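Lmo2349 protein (Listeria monocytogenes, PDB 4GVO) probably binds L-cystine or a related amino acid outside the cell membrane and delivers it to an ABC transporter, as a family 3 solute-binding protein. Local coordinates at residues K44-G48 against Y49-F53; N60-V63 against S64-A67; E138-G141 against N142-I146; N158-T162 against G163-A167; S219-D223 against G224-K228. All blocks are in the same frame, centred on the assembly; numbering follows the deposited sequence. Where two conformers were deposited one is given.

Contact 1. Residues K44-G48 against Y49-F53; sequences KRLPG and YKFKF. With NA (sodium ion), chain D.
The backbone oxygens of Leu46 and Tyr49 converge on a sodium ion, Leu46 O at 2.3 Å from the metal and Tyr49 O at 2.2 Å. Water 1 adds a further ligand, and Asp43, at the end of helix 34-44, completes the site through its own carbonyl O and through OD1. Sharing the cation lets the two oxygens of Leu46 and Tyr49 lie close together where they would otherwise repel. A type I beta turn from Leu46 to Tyr49 sets up this pairing: Tyr49 N returns to Leu46 O at 3.1 Å, and so the same oxygen serves both turn and metal. Helix 34-44 is thereby joined to strand 49-55, which runs parallel to strand 9-15 in the mixed sheet. The Leu46 side chain also touches two rings. Its CB approaches Tyr49 CD2 obliquely at 4.1 Å, and its CD1 meets the edge of the Phe51 ring, 3.9 Å from CZ. Leu46 CG lies anti to its carbonyl carbon (chi1 -74°), which carries CD1 to the Phe51 ring. Further out, Asp43 OD2 accepts from Phe51 N, tying the metal ligand to the strand, while Lys212 of helix 207-222 packs on Leu46 and Tyr49.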
loop_
_atom_site.group_PDB
_atom_site.type_symbol
_atom_site.label_atom_id
_atom_site.label_comp_id
_atom_site.label_asym_id
_atom_site.label_seq_id
_atom_site.Cartn_x
_atom_site.Cartn_y
_atom_site.Cartn_z
ATOM N N LYS A 44 -13.675 10.801 -13.827
ATOM C CA LYS A 44 -14.892 10.810 -14.600
ATOM C C LYS A 44 -15.992 11.647 -13.906
ATOM O O LYS A 44 -16.819 12.295 -14.566
ATOM C CB LYS A 44 -15.266 9.344 -14.854
ATOM C CG LYS A 44 -16.593 9.050 -15.473
ATOM C CD LYS A 44 -16.870 7.553 -15.379
ATOM C CE LYS A 44 -15.763 6.722 -16.010
ATOM N NZ LYS A 44 -15.897 5.250 -15.695
ATOM N N ARG A 45 -15.981 11.630 -12.577
ATOM C CA ARG A 45 -16.949 12.291 -11.773
ATOM C C ARG A 45 -16.582 13.699 -11.353
ATOM O O ARG A 45 -17.344 14.359 -10.614
ATOM C CB ARG A 45 -17.271 11.402 -10.560
ATOM C CG ARG A 45 -17.773 10.042 -11.018
ATOM C CD ARG A 45 -18.256 9.219 -9.865
ATOM N NE ARG A 45 -18.522 7.836 -10.298
ATOM C CZ ARG A 45 -19.501 7.093 -9.828
ATOM N NH1 ARG A 45 -20.322 7.578 -8.897
ATOM N NH2 ARG A 45 -19.628 5.859 -10.231
ATOM N N LEU A 46 -15.467 14.211 -11.862
ATOM C CA LEU A 46 -15.013 15.581 -11.531
ATOM C C LEU A 46 -14.723 16.303 -12.837
ATOM O O LEU A 46 -13.585 16.306 -13.334
ATOM C CB LEU A 46 -13.752 15.495 -10.673
ATOM C CG LEU A 46 -13.997 15.062 -9.202
ATOM C CD1 LEU A 46 -12.633 14.933 -8.493
ATOM C CD2 LEU A 46 -14.930 16.002 -8.412
ATOM N N PRO A 47 -15.753 16.888 -13.432
ATOM C CA PRO A 47 -15.540 17.535 -14.722
ATOM C C PRO A 47 -14.632 18.762 -14.719
ATOM O O PRO A 47 -14.071 19.104 -15.759
ATOM C CB PRO A 47 -16.959 17.882 -15.174
ATOM C CG PRO A 47 -17.788 17.915 -13.952
ATOM C CD PRO A 47 -17.160 16.924 -13.002
ATOM N N GLY A 48 -14.400 19.342 -13.543
ATOM C CA GLY A 48 -13.487 20.481 -13.454
ATOM C C GLY A 48 -12.022 20.107 -13.347
ATOM O O GLY A 48 -11.157 20.971 -13.245
ATOM N N TYR A 49 -11.726 18.808 -13.378
ATOM C CA TYR A 49 -10.371 18.348 -13.190
ATOM C C TYR A 49 -10.056 17.291 -14.263
ATOM O O TYR A 49 -10.953 16.592 -14.733
ATOM C CB TYR A 49 -10.207 17.722 -11.812
ATOM C CG TYR A 49 -10.347 18.712 -10.683
ATOM C CD1 TYR A 49 -9.265 19.486 -10.277
ATOM C CD2 TYR A 49 -11.555 18.922 -10.062
ATOM C CE1 TYR A 49 -9.382 20.416 -9.246
ATOM C CE2 TYR A 49 -11.681 19.843 -9.023
ATOM C CZ TYR A 49 -10.579 20.566 -8.600
ATOM O OH TYR A 49 -10.677 21.471 -7.579
ATOM N N LYS A 50 -8.785 17.172 -14.609
ATOM C CA LYS A 50 -8.281 16.090 -15.470
ATOM C C LYS A 50 -7.128 15.474 -14.721
ATOM O O LYS A 50 -6.200 16.149 -14.395
ATOM C CB LYS A 50 -7.795 16.634 -16.833
ATOM C CG LYS A 50 -7.279 15.593 -17.826
ATOM C CD LYS A 50 -6.527 16.246 -18.999
ATOM C CE LYS A 50 -4.995 16.222 -18.827
ATOM N NZ LYS A 50 -4.341 17.520 -19.175
ATOM N N PHE A 51 -7.186 14.179 -14.498
ATOM C CA PHE A 51 -6.156 13.481 -13.727
ATOM C C PHE A 51 -5.235 12.778 -14.696
ATOM O O PHE A 51 -5.677 12.063 -15.603
ATOM C CB PHE A 51 -6.780 12.471 -12.764
ATOM C CG PHE A 51 -7.504 13.091 -11.596
ATOM C CD1 PHE A 51 -8.725 13.734 -11.748
ATOM C CD2 PHE A 51 -6.986 13.014 -10.293
ATOM C CE1 PHE A 51 -9.388 14.304 -10.674
ATOM C CE2 PHE A 51 -7.680 13.579 -9.227
ATOM C CZ PHE A 51 -8.896 14.190 -9.425
ATOM N N LYS A 52 -3.952 12.953 -14.483
ATOM C CA LYS A 52 -2.964 12.225 -15.219
ATOM C C LYS A 52 -1.977 11.586 -14.254
ATOM O O LYS A 52 -1.796 12.078 -13.165
ATOM C CB LYS A 52 -2.226 13.130 -16.156
ATOM C CG LYS A 52 -1.449 14.199 -15.510
ATOM C CD LYS A 52 -0.783 15.098 -16.546
ATOM C CE LYS A 52 0.252 14.363 -17.392
ATOM N NZ LYS A 52 0.922 15.285 -18.339
ATOM N N PHE A 53 -1.326 10.514 -14.686
ATOM C CA PHE A 53 -0.423 9.800 -13.822
ATOM C C PHE A 53 1.037 10.137 -14.117
ATOM O O PHE A 53 1.429 10.415 -15.251
ATOM C CB PHE A 53 -0.652 8.286 -13.960
ATOM C CG PHE A 53 -2.015 7.848 -13.521
ATOM C CD1 PHE A 53 -2.308 7.660 -12.173
ATOM C CD2 PHE A 53 -3.035 7.683 -14.448
ATOM C CE1 PHE A 53 -3.563 7.256 -11.791
ATOM C CE2 PHE A 53 -4.302 7.313 -14.052
ATOM C CZ PHE A 53 -4.557 7.092 -12.719
HETATM NA NA NA D . -12.343 14.886 -14.662
HETATM O O HOH W 1 -13.343 14.819 -16.718
#

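Contact 2. Residues N60-V63 against S64-A67; sequences NLLV and SLGA
Leu62 and Leu65 start from different first torsions and still bring their methyl ends together. In Leu62, CG is anti to the carbonyl carbon (chi1 -64°); in Leu65 it is anti to the backbone N (chi1 -175°). The two side chains consequently lie side by side and point the same way, with CD2 of Leu62 3.9 Å from CD2 of Leu65. Behind them runs the backbone ladder of a short alpha-helix, each bond spanning four residues. Ser64 N donates to Asn60 O at 2.9 Å; Leu65 N to Leu61 O and Gly66 N to Leu62 O continue the series, and the last bond, Ala67 N to Val63 O, is more bent. Ser64 CB sits 3.4 Å from Asn60 O, close against this ladder. The leucines face the sheet: Leu62 and Leu65 both pack on Met201 of strand 191-202, Leu61 and Leu65 on Val73 of strand 72-73, and Leu65 also on Phe87, so that helix 61-66 covers this part of the mixed sheet.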
loop_
_atom_site.group_PDB
_atom_site.type_symbol
_atom_site.label_atom_id
_atom_site.label_comp_id
_atom_site.label_asym_id
_atom_site.label_seq_id
_atom_site.Cartn_x
_atom_site.Cartn_y
_atom_site.Cartn_z
ATOM N N ASN A 60 9.925 6.974 -3.971
ATOM C CA ASN A 60 10.020 8.370 -4.339
ATOM C C ASN A 60 8.713 9.121 -4.250
ATOM O O ASN A 60 8.709 10.328 -4.430
ATOM C CB ASN A 60 10.513 8.492 -5.806
ATOM C CG ASN A 60 11.018 9.882 -6.133
ATOM O OD1 ASN A 60 11.914 10.393 -5.465
ATOM N ND2 ASN A 60 10.451 10.481 -7.186
ATOM N N LEU A 61 7.598 8.437 -3.958
ATOM C CA LEU A 61 6.299 9.079 -4.093
ATOM C C LEU A 61 6.133 10.282 -3.146
ATOM O O LEU A 61 5.697 11.357 -3.555
ATOM C CB LEU A 61 5.167 8.087 -3.869
ATOM C CG LEU A 61 4.928 7.116 -5.003
ATOM C CD1 LEU A 61 4.021 5.983 -4.493
ATOM C CD2 LEU A 61 4.300 7.827 -6.207
ATOM N N LEU A 62 6.491 10.103 -1.870
ATOM C CA LEU A 62 6.315 11.216 -0.916
ATOM C C LEU A 62 7.454 12.255 -1.021
ATOM O O LEU A 62 7.259 13.437 -0.684
ATOM C CB LEU A 62 6.131 10.716 0.523
ATOM C CG LEU A 62 4.876 9.893 0.739
ATOM C CD1 LEU A 62 4.767 9.502 2.210
ATOM C CD2 LEU A 62 3.661 10.708 0.250
ATOM N N VAL A 63 8.602 11.857 -1.568
ATOM C CA VAL A 63 9.660 12.834 -1.887
ATOM C C VAL A 63 9.061 13.738 -2.968
ATOM O O VAL A 63 9.155 14.977 -2.864
ATOM C CB VAL A 63 10.956 12.101 -2.374
ATOM C CG1 VAL A 63 11.987 13.111 -2.841
ATOM C CG2 VAL A 63 11.509 11.216 -1.252
ATOM N N SER A 64 8.444 13.160 -3.999
ATOM C CA SER A 64 7.853 13.925 -5.096
ATOM C C SER A 64 6.713 14.815 -4.616
ATOM O O SER A 64 6.634 16.008 -4.957
ATOM C CB SER A 64 7.427 12.940 -6.180
ATOM O OG SER A 64 6.917 13.552 -7.337
ATOM N N LEU A 65 5.854 14.271 -3.771
ATOM C CA LEU A 65 4.728 15.034 -3.240
ATOM C C LEU A 65 5.231 16.209 -2.407
ATOM O O LEU A 65 4.729 17.347 -2.562
ATOM C CB LEU A 65 3.761 14.121 -2.438
ATOM C CG LEU A 65 2.470 14.769 -1.927
ATOM C CD1 LEU A 65 1.515 15.242 -3.049
ATOM C CD2 LEU A 65 1.733 13.806 -0.984
ATOM N N GLY A 66 6.226 15.949 -1.565
ATOM C CA GLY A 66 6.761 17.006 -0.771
ATOM C C GLY A 66 7.414 18.101 -1.586
ATOM O O GLY A 66 7.380 19.283 -1.187
ATOM N N ALA A 67 8.002 17.737 -2.705
ATOM C CA ALA A 67 8.617 18.727 -3.596
ATOM C C ALA A 67 7.626 19.407 -4.574
ATOM O O ALA A 67 7.996 20.250 -5.378
ATOM C CB ALA A 67 9.691 18.089 -4.398
#

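Contact 3. Residues E138-G141 against N142-I146; sequences EEQG and NNFEI
Gln140 and Asn143 join their side-chain amides across the turn that follows helix 128-139. Glu138 comes first and contributes its carbonyl, which accepts from Gly141 N at 3.0 Å. Gln140 has already left helical geometry, and its CB points toward the following residues, 3.2 Å from Asn143 OD1. Beyond CG its chain is extended, and NE2 donates to this same Asn143 OD1 at 3.1 Å, reaching a lone pair in the carbonyl plane. The acceptor also lies nearly in the amide plane of Gln140, although the two amides stand 87° apart. With chi1 at 74°, Asn143 CG sits between its own backbone N and carbonyl carbon, which brings OD1 back toward Gln140 NE2. At the other end of the glutamine amide, OE1 bonds to Thr113 OG1. Gln140 NE2 also lies at the edge of the Phe144 ring, 3.7 Å from CE2. That ring packs in turn on Leu116 and on Val121 of strand 120-123. Gly141, at positive phi, is the C-prime residue of a Schellman motif, made by the Gly141 N to Glu138 O bond together with Asn142 N to Asn137 O; the motif ends the helix of the beta-alpha-beta unit formed by strand 120-123, helix 128-139 and strand 145-148.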
loop_
_atom_site.group_PDB
_atom_site.type_symbol
_atom_site.label_atom_id
_atom_site.label_comp_id
_atom_site.label_asym_id
_atom_site.label_seq_id
_atom_site.Cartn_x
_atom_site.Cartn_y
_atom_site.Cartn_z
ATOM N N GLU A 138 12.887 -1.001 18.332
ATOM C CA GLU A 138 13.364 -0.115 19.377
ATOM C C GLU A 138 12.762 -0.523 20.727
ATOM O O GLU A 138 13.475 -0.603 21.748
ATOM C CB GLU A 138 13.002 1.325 18.988
ATOM C CG GLU A 138 13.547 2.314 19.991
ATOM C CD GLU A 138 13.164 3.735 19.676
ATOM O OE1 GLU A 138 12.028 3.973 19.221
ATOM O OE2 GLU A 138 14.020 4.600 19.902
ATOM N N GLU A 139 11.477 -0.823 20.738
ATOM C CA GLU A 139 10.822 -1.302 21.966
ATOM C C GLU A 139 11.471 -2.541 22.558
ATOM O O GLU A 139 11.524 -2.700 23.770
ATOM C CB GLU A 139 9.360 -1.594 21.642
ATOM C CG GLU A 139 8.524 -2.202 22.766
ATOM C CD GLU A 139 7.177 -2.676 22.292
ATOM O OE1 GLU A 139 6.751 -2.209 21.196
ATOM O OE2 GLU A 139 6.548 -3.494 23.005
ATOM N N GLN A 140 12.019 -3.395 21.677
ATOM C CA GLN A 140 12.658 -4.643 22.033
ATOM C C GLN A 140 14.176 -4.511 22.237
ATOM O O GLN A 140 14.890 -5.517 22.295
ATOM C CB GLN A 140 12.321 -5.722 20.991
ATOM C CG GLN A 140 10.838 -6.052 21.003
ATOM C CD GLN A 140 10.373 -7.190 20.098
ATOM O OE1 GLN A 140 9.166 -7.497 20.086
ATOM N NE2 GLN A 140 11.282 -7.785 19.317
ATOM N N GLY A 141 14.692 -3.292 22.300
ATOM C CA GLY A 141 16.131 -3.120 22.528
ATOM C C GLY A 141 17.006 -3.410 21.327
ATOM O O GLY A 141 18.150 -3.814 21.498
ATOM N N ASN A 142 16.460 -3.219 20.127
ATOM C CA ASN A 142 17.211 -3.436 18.902
ATOM C C ASN A 142 17.659 -4.886 18.783
ATOM O O ASN A 142 18.807 -5.165 18.431
ATOM C CB ASN A 142 18.454 -2.533 18.828
ATOM C CG ASN A 142 19.033 -2.442 17.415
ATOM O OD1 ASN A 142 18.293 -2.279 16.477
ATOM N ND2 ASN A 142 20.366 -2.491 17.277
ATOM N N ASN A 143 16.735 -5.804 19.041
ATOM C CA ASN A 143 17.098 -7.206 19.102
ATOM C C ASN A 143 16.920 -7.982 17.792
ATOM O O ASN A 143 17.177 -9.184 17.782
ATOM C CB ASN A 143 16.446 -7.933 20.303
ATOM C CG ASN A 143 14.976 -8.197 20.125
ATOM O OD1 ASN A 143 14.335 -7.593 19.287
ATOM N ND2 ASN A 143 14.415 -9.054 21.002
ATOM N N PHE A 144 16.463 -7.322 16.723
ATOM C CA PHE A 144 16.435 -7.903 15.419
ATOM C C PHE A 144 17.002 -6.943 14.391
ATOM O O PHE A 144 17.317 -5.804 14.709
ATOM C CB PHE A 144 15.074 -8.517 15.035
ATOM C CG PHE A 144 13.920 -7.570 14.962
ATOM C CD1 PHE A 144 13.566 -7.015 13.768
ATOM C CD2 PHE A 144 13.119 -7.327 16.079
ATOM C CE1 PHE A 144 12.472 -6.202 13.650
ATOM C CE2 PHE A 144 12.008 -6.498 15.972
ATOM C CZ PHE A 144 11.694 -5.925 14.749
ATOM N N GLU A 145 17.193 -7.435 13.180
ATOM C CA GLU A 145 17.726 -6.664 12.046
ATOM C C GLU A 145 16.609 -6.388 11.083
ATOM O O GLU A 145 15.877 -7.305 10.758
ATOM C CB GLU A 145 18.830 -7.453 11.315
ATOM C CG GLU A 145 19.362 -6.708 10.100
ATOM C CD GLU A 145 20.420 -7.479 9.327
ATOM O OE1 GLU A 145 20.815 -8.583 9.766
ATOM O OE2 GLU A 145 20.889 -6.927 8.295
ATOM N N ILE A 146 16.510 -5.136 10.606
ATOM C CA ILE A 146 15.585 -4.746 9.571
ATOM C C ILE A 146 16.429 -4.372 8.339
ATOM O O ILE A 146 17.358 -3.549 8.414
ATOM C CB ILE A 146 14.680 -3.554 9.955
ATOM C CG1 ILE A 146 13.777 -3.904 11.144
ATOM C CG2 ILE A 146 13.804 -3.146 8.784
ATOM C CD1 ILE A 146 13.038 -2.743 11.789
#

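Contact 4. Residues N158-T162 against G163-A167; sequences NQLKT and GRADA
The side-chain amide of Gln159 and the guanidinium of Arg164 are stacked flat, their planes only 1° apart. Gln159 CD lies over the centre of the guanidinium, 3.7 Å from Arg164 CZ, so the contact is face to face. A bend at chi3 (69°) folds the arginine chain over the amide. Polar partners at the rims hold both groups: Gln159 OE1 accepts from Arg120 NH1 and Gln159 NE2 donates to Asn154 O, while Arg164 NH1 bonds to Asn154 OD1 and, at the guanidinium edge, to water 2 at 2.8 Å. Asn154 thus serves both layers of the stack. Thr162 lies alongside the arginine stem and points the same way; its OG1 touches Arg164 CG at 3.2 Å and accepts from Arg164 N at 3.3 Å. Between these residues helix 156-162 gives way to the loop before strand 168-170, with Gly163 at positive phi making the turn. Ala165 N closes back six residues to Gln159 O at 3.0 Å in a nearly straight bond, and Gly163 N donates to Leu160 O at 3.1 Å. Leu160 sends CD2 against the loop backbone, 3.6 Å from Ala167 N, and past Ala165 CB. Water 3 joins the carbonyls of Leu160 and Ala165, donating to both oxygens. Strand 120-123 lies next to the loop, where Ile122 packs on Gln159 and Ala165.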
loop_
_atom_site.group_PDB
_atom_site.type_symbol
_atom_site.label_atom_id
_atom_site.label_comp_id
_atom_site.label_asym_id
_atom_site.label_seq_id
_atom_site.Cartn_x
_atom_site.Cartn_y
_atom_site.Cartn_z
ATOM N N ASN A 158 11.782 -13.658 -2.584
ATOM C CA ASN A 158 12.965 -14.438 -2.773
ATOM C C ASN A 158 13.890 -14.515 -1.562
ATOM O O ASN A 158 14.487 -15.536 -1.331
ATOM C CB ASN A 158 13.698 -14.026 -4.066
ATOM C CG ASN A 158 13.006 -14.582 -5.292
ATOM O OD1 ASN A 158 13.171 -15.764 -5.581
ATOM N ND2 ASN A 158 12.219 -13.767 -5.993
ATOM N N GLN A 159 13.990 -13.444 -0.784
ATOM C CA GLN A 159 14.770 -13.523 0.403
ATOM C C GLN A 159 14.074 -14.391 1.461
ATOM O O GLN A 159 14.773 -15.097 2.210
ATOM C CB GLN A 159 15.109 -12.149 0.969
ATOM C CG GLN A 159 15.919 -11.286 0.034
ATOM C CD GLN A 159 16.703 -10.204 0.723
ATOM O OE1 GLN A 159 17.198 -10.415 1.856
ATOM N NE2 GLN A 159 16.836 -9.035 0.067
ATOM N N LEU A 160 12.739 -14.444 1.465
ATOM C CA LEU A 160 12.075 -15.422 2.368
ATOM C C LEU A 160 12.329 -16.862 1.898
ATOM O O LEU A 160 12.602 -17.751 2.689
ATOM C CB LEU A 160 10.571 -15.186 2.420
ATOM C CG LEU A 160 10.134 -13.908 3.156
ATOM C CD1 LEU A 160 8.644 -13.673 2.933
ATOM C CD2 LEU A 160 10.491 -13.943 4.630
ATOM N N LYS A 161 12.265 -17.065 0.580
ATOM C CA LYS A 161 12.446 -18.400 -0.016
ATOM C C LYS A 161 13.766 -19.010 0.415
ATOM O O LYS A 161 13.824 -20.179 0.763
ATOM C CB LYS A 161 12.426 -18.303 -1.551
ATOM C CG LYS A 161 12.512 -19.631 -2.289
ATOM C CD LYS A 161 12.472 -19.459 -3.823
ATOM C CE LYS A 161 12.418 -20.796 -4.571
ATOM N NZ LYS A 161 11.530 -20.871 -5.786
ATOM N N THR A 162 14.843 -18.223 0.300
ATOM C CA THR A 162 16.185 -18.713 0.601
ATOM C C THR A 162 16.542 -18.747 2.063
ATOM O O THR A 162 17.575 -19.312 2.423
ATOM C CB THR A 162 17.281 -17.868 -0.073
ATOM O OG1 THR A 162 17.234 -16.540 0.437
ATOM C CG2 THR A 162 17.082 -17.816 -1.552
ATOM N N GLY A 163 15.705 -18.148 2.920
ATOM C CA GLY A 163 16.016 -18.018 4.305
ATOM C C GLY A 163 16.903 -16.830 4.654
ATOM O O GLY A 163 17.232 -16.628 5.803
ATOM N N ARG A 164 17.274 -16.019 3.677
ATOM C CA ARG A 164 18.075 -14.826 3.960
ATOM C C ARG A 164 17.312 -13.873 4.847
ATOM O O ARG A 164 17.902 -13.150 5.641
ATOM C CB ARG A 164 18.454 -14.049 2.678
ATOM C CG ARG A 164 19.461 -14.697 1.778
ATOM C CD ARG A 164 19.452 -14.026 0.423
ATOM N NE ARG A 164 19.988 -12.692 0.514
ATOM C CZ ARG A 164 19.886 -11.776 -0.457
ATOM N NH1 ARG A 164 19.210 -12.019 -1.588
ATOM N NH2 ARG A 164 20.434 -10.570 -0.294
ATOM N N ALA A 165 15.999 -13.833 4.663
ATOM C CA ALA A 165 15.097 -13.126 5.569
ATOM C C ALA A 165 14.247 -14.166 6.282
ATOM O O ALA A 165 13.803 -15.117 5.658
ATOM C CB ALA A 165 14.194 -12.145 4.829
ATOM N N ASP A 166 13.963 -13.942 7.572
ATOM C CA ASP A 166 13.083 -14.795 8.357
ATOM C C ASP A 166 11.602 -14.383 8.236
ATOM O O ASP A 166 10.705 -15.206 8.371
ATOM C CB ASP A 166 13.532 -14.711 9.798
ATOM C CG ASP A 166 14.921 -15.305 10.003
ATOM O OD1 ASP A 166 15.002 -16.553 10.047
ATOM O OD2 ASP A 166 15.896 -14.511 10.082
ATOM N N ALA A 167 11.357 -13.094 8.009
ATOM C CA ALA A 167 10.003 -12.542 7.975
ATOM C C ALA A 167 9.980 -11.263 7.196
ATOM O O ALA A 167 11.035 -10.660 6.956
ATOM C CB ALA A 167 9.447 -12.275 9.397
HETATM O O HOH W 2 17.517 -14.150 -2.011
HETATM O O HOH W 3 12.411 -17.471 5.403
#

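Contact 5. Residues S219-D223 against G224-K228; sequences SIIDD and GTLKK
A tight bend links helix 207-222 to helix 225-234, and Asp223 and Thr225 join across it in an Asx turn. Asp223 OD1 accepts from both the backbone and the side chain of Thr225: N donates at 3.0 Å, nearly along the C-O direction, and OG1 at a short 2.5 Å, from the syn side and 33° out of the carboxylate plane. Both donors reach the oxygen from the same face. Asp223 CG lies between its backbone N and carbonyl carbon (chi1 77°), which turns the carboxylate forward to the start of the next helix. The second oxygen, OD2, forms a salt bridge with Arg45, so the group is gripped at both ends and is probably favoured as a carboxylate. Gly224, at positive phi, holds the N-cap position of helix 225-234. Its N donates to Ile221 O at 3.1 Å, and Leu226 N reaches back to Ile220 O at the same length, closing the outgoing helix onto the incoming one. Water 4 extends the link, donating a hydrogen bond to Ile221 O and accepting one from Lys227 N. On the apolar side, Ile221 and Leu226 run side by side with CG1 of Ile221 3.8 Å from Leu226 CD2, and Ile220 CG2 lies 3.8 Å from Thr225 CB. Helix 34-44 covers this side, with Leu38 and Tyr34 on Leu226 and Ile42 on Ile220.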
loop_
_atom_site.group_PDB
_atom_site.type_symbol
_atom_site.label_atom_id
_atom_site.label_comp_id
_atom_site.label_asym_id
_atom_site.label_seq_id
_atom_site.Cartn_x
_atom_site.Cartn_y
_atom_site.Cartn_z
ATOM N N SER A 219 -19.589 9.231 -3.842
ATOM C CA SER A 219 -20.567 8.800 -4.856
ATOM C C SER A 219 -20.243 7.424 -5.433
ATOM O O SER A 219 -21.141 6.658 -5.769
ATOM C CB SER A 219 -20.719 9.844 -5.967
ATOM O OG SER A 219 -19.606 9.914 -6.814
ATOM N N ILE A 220 -18.964 7.091 -5.533
ATOM C CA ILE A 220 -18.502 5.775 -5.946
ATOM C C ILE A 220 -18.869 4.698 -4.929
ATOM O O ILE A 220 -19.221 3.578 -5.295
ATOM C CB ILE A 220 -16.991 5.853 -6.235
ATOM C CG1 ILE A 220 -16.752 6.704 -7.500
ATOM C CG2 ILE A 220 -16.323 4.484 -6.377
ATOM C CD1 ILE A 220 -15.320 7.209 -7.647
ATOM N N ILE A 221 -18.747 5.027 -3.656
ATOM C CA ILE A 221 -19.264 4.143 -2.615
ATOM C C ILE A 221 -20.779 3.980 -2.754
ATOM O O ILE A 221 -21.305 2.845 -2.749
ATOM C CB ILE A 221 -18.860 4.677 -1.226
ATOM C CG1 ILE A 221 -17.361 4.429 -1.010
ATOM C CG2 ILE A 221 -19.748 4.030 -0.138
ATOM C CD1 ILE A 221 -16.789 5.225 0.157
ATOM N N ASP A 222 -21.465 5.087 -2.883
ATOM C CA ASP A 222 -22.925 5.117 -2.711
ATOM C C ASP A 222 -23.662 4.365 -3.829
ATOM O O ASP A 222 -24.738 3.792 -3.596
ATOM C CB ASP A 222 -23.459 6.540 -2.621
ATOM C CG ASP A 222 -23.097 7.246 -1.312
ATOM O OD1 ASP A 222 -22.560 6.606 -0.409
ATOM O OD2 ASP A 222 -23.326 8.459 -1.185
ATOM N N ASP A 223 -23.077 4.356 -5.029
ATOM C CA ASP A 223 -23.678 3.643 -6.143
ATOM C C ASP A 223 -23.208 2.195 -6.358
ATOM O O ASP A 223 -23.630 1.553 -7.324
ATOM C CB ASP A 223 -23.631 4.485 -7.422
ATOM C CG ASP A 223 -22.272 4.515 -8.089
ATOM O OD1 ASP A 223 -21.369 3.776 -7.650
ATOM O OD2 ASP A 223 -22.142 5.278 -9.074
ATOM N N GLY A 224 -22.385 1.685 -5.433
ATOM C CA GLY A 224 -21.925 0.324 -5.481
ATOM C C GLY A 224 -20.686 0.104 -6.318
ATOM O O GLY A 224 -20.214 -1.016 -6.422
ATOM N N THR A 225 -20.126 1.173 -6.856
ATOM C CA THR A 225 -18.936 1.054 -7.724
ATOM C C THR A 225 -17.715 0.594 -6.917
ATOM O O THR A 225 -16.928 -0.217 -7.409
ATOM C CB THR A 225 -18.674 2.372 -8.488
ATOM O OG1 THR A 225 -19.834 2.621 -9.293
ATOM C CG2 THR A 225 -17.421 2.259 -9.393
ATOM N N LEU A 226 -17.523 1.066 -5.691
ATOM C CA LEU A 226 -16.349 0.628 -4.946
ATOM C C LEU A 226 -16.424 -0.837 -4.621
ATOM O O LEU A 226 -15.399 -1.522 -4.635
ATOM C CB LEU A 226 -16.098 1.459 -3.695
ATOM C CG LEU A 226 -14.649 1.396 -3.163
ATOM C CD1 LEU A 226 -13.706 2.127 -4.106
ATOM C CD2 LEU A 226 -14.575 1.994 -1.766
ATOM N N LYS A 227 -17.628 -1.319 -4.305
ATOM C CA LYS A 227 -17.802 -2.767 -4.109
ATOM C C LYS A 227 -17.347 -3.584 -5.325
ATOM O O LYS A 227 -16.607 -4.565 -5.208
ATOM C CB LYS A 227 -19.248 -3.091 -3.747
ATOM C CG LYS A 227 -19.564 -4.571 -3.682
ATOM C CD LYS A 227 -18.859 -5.213 -2.522
ATOM C CE LYS A 227 -18.940 -6.781 -2.515
ATOM N NZ LYS A 227 -18.234 -7.441 -3.658
ATOM N N LYS A 228 -17.778 -3.157 -6.492
ATOM C CA LYS A 228 -17.420 -3.840 -7.732
ATOM C C LYS A 228 -15.903 -3.764 -8.036
ATOM O O LYS A 228 -15.274 -4.756 -8.410
ATOM C CB LYS A 228 -18.245 -3.303 -8.906
ATOM C CG LYS A 228 -19.723 -3.706 -8.859
ATOM C CD LYS A 228 -20.562 -3.005 -9.919
ATOM C CE LYS A 228 -21.983 -3.536 -9.951
ATOM N NZ LYS A 228 -22.082 -4.785 -10.776
HETATM O O HOH W 4 -19.596 0.541 -2.986
#

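From the N terminus the five contacts come in series; none nests in or crosses another, because each joins adjoining segments. Contact 1 closes the turn from helix 34-44 into strand 49-55, and contact 2 lies in the next helix, 61-66, about 9 Å away at the nearest atoms. Contacts 3 and 4 close the exits of helices 128-139 and 156-162; their nearest atoms are about 7 Å apart, and both lie across the chain's centre from contact 1. Contact 5, at the bend between the last two helices, returns to the side of contact 1. There Arg45 of contact 1 bonds to Ser219 and packs on Ile220, so early and late parts of the chain meet.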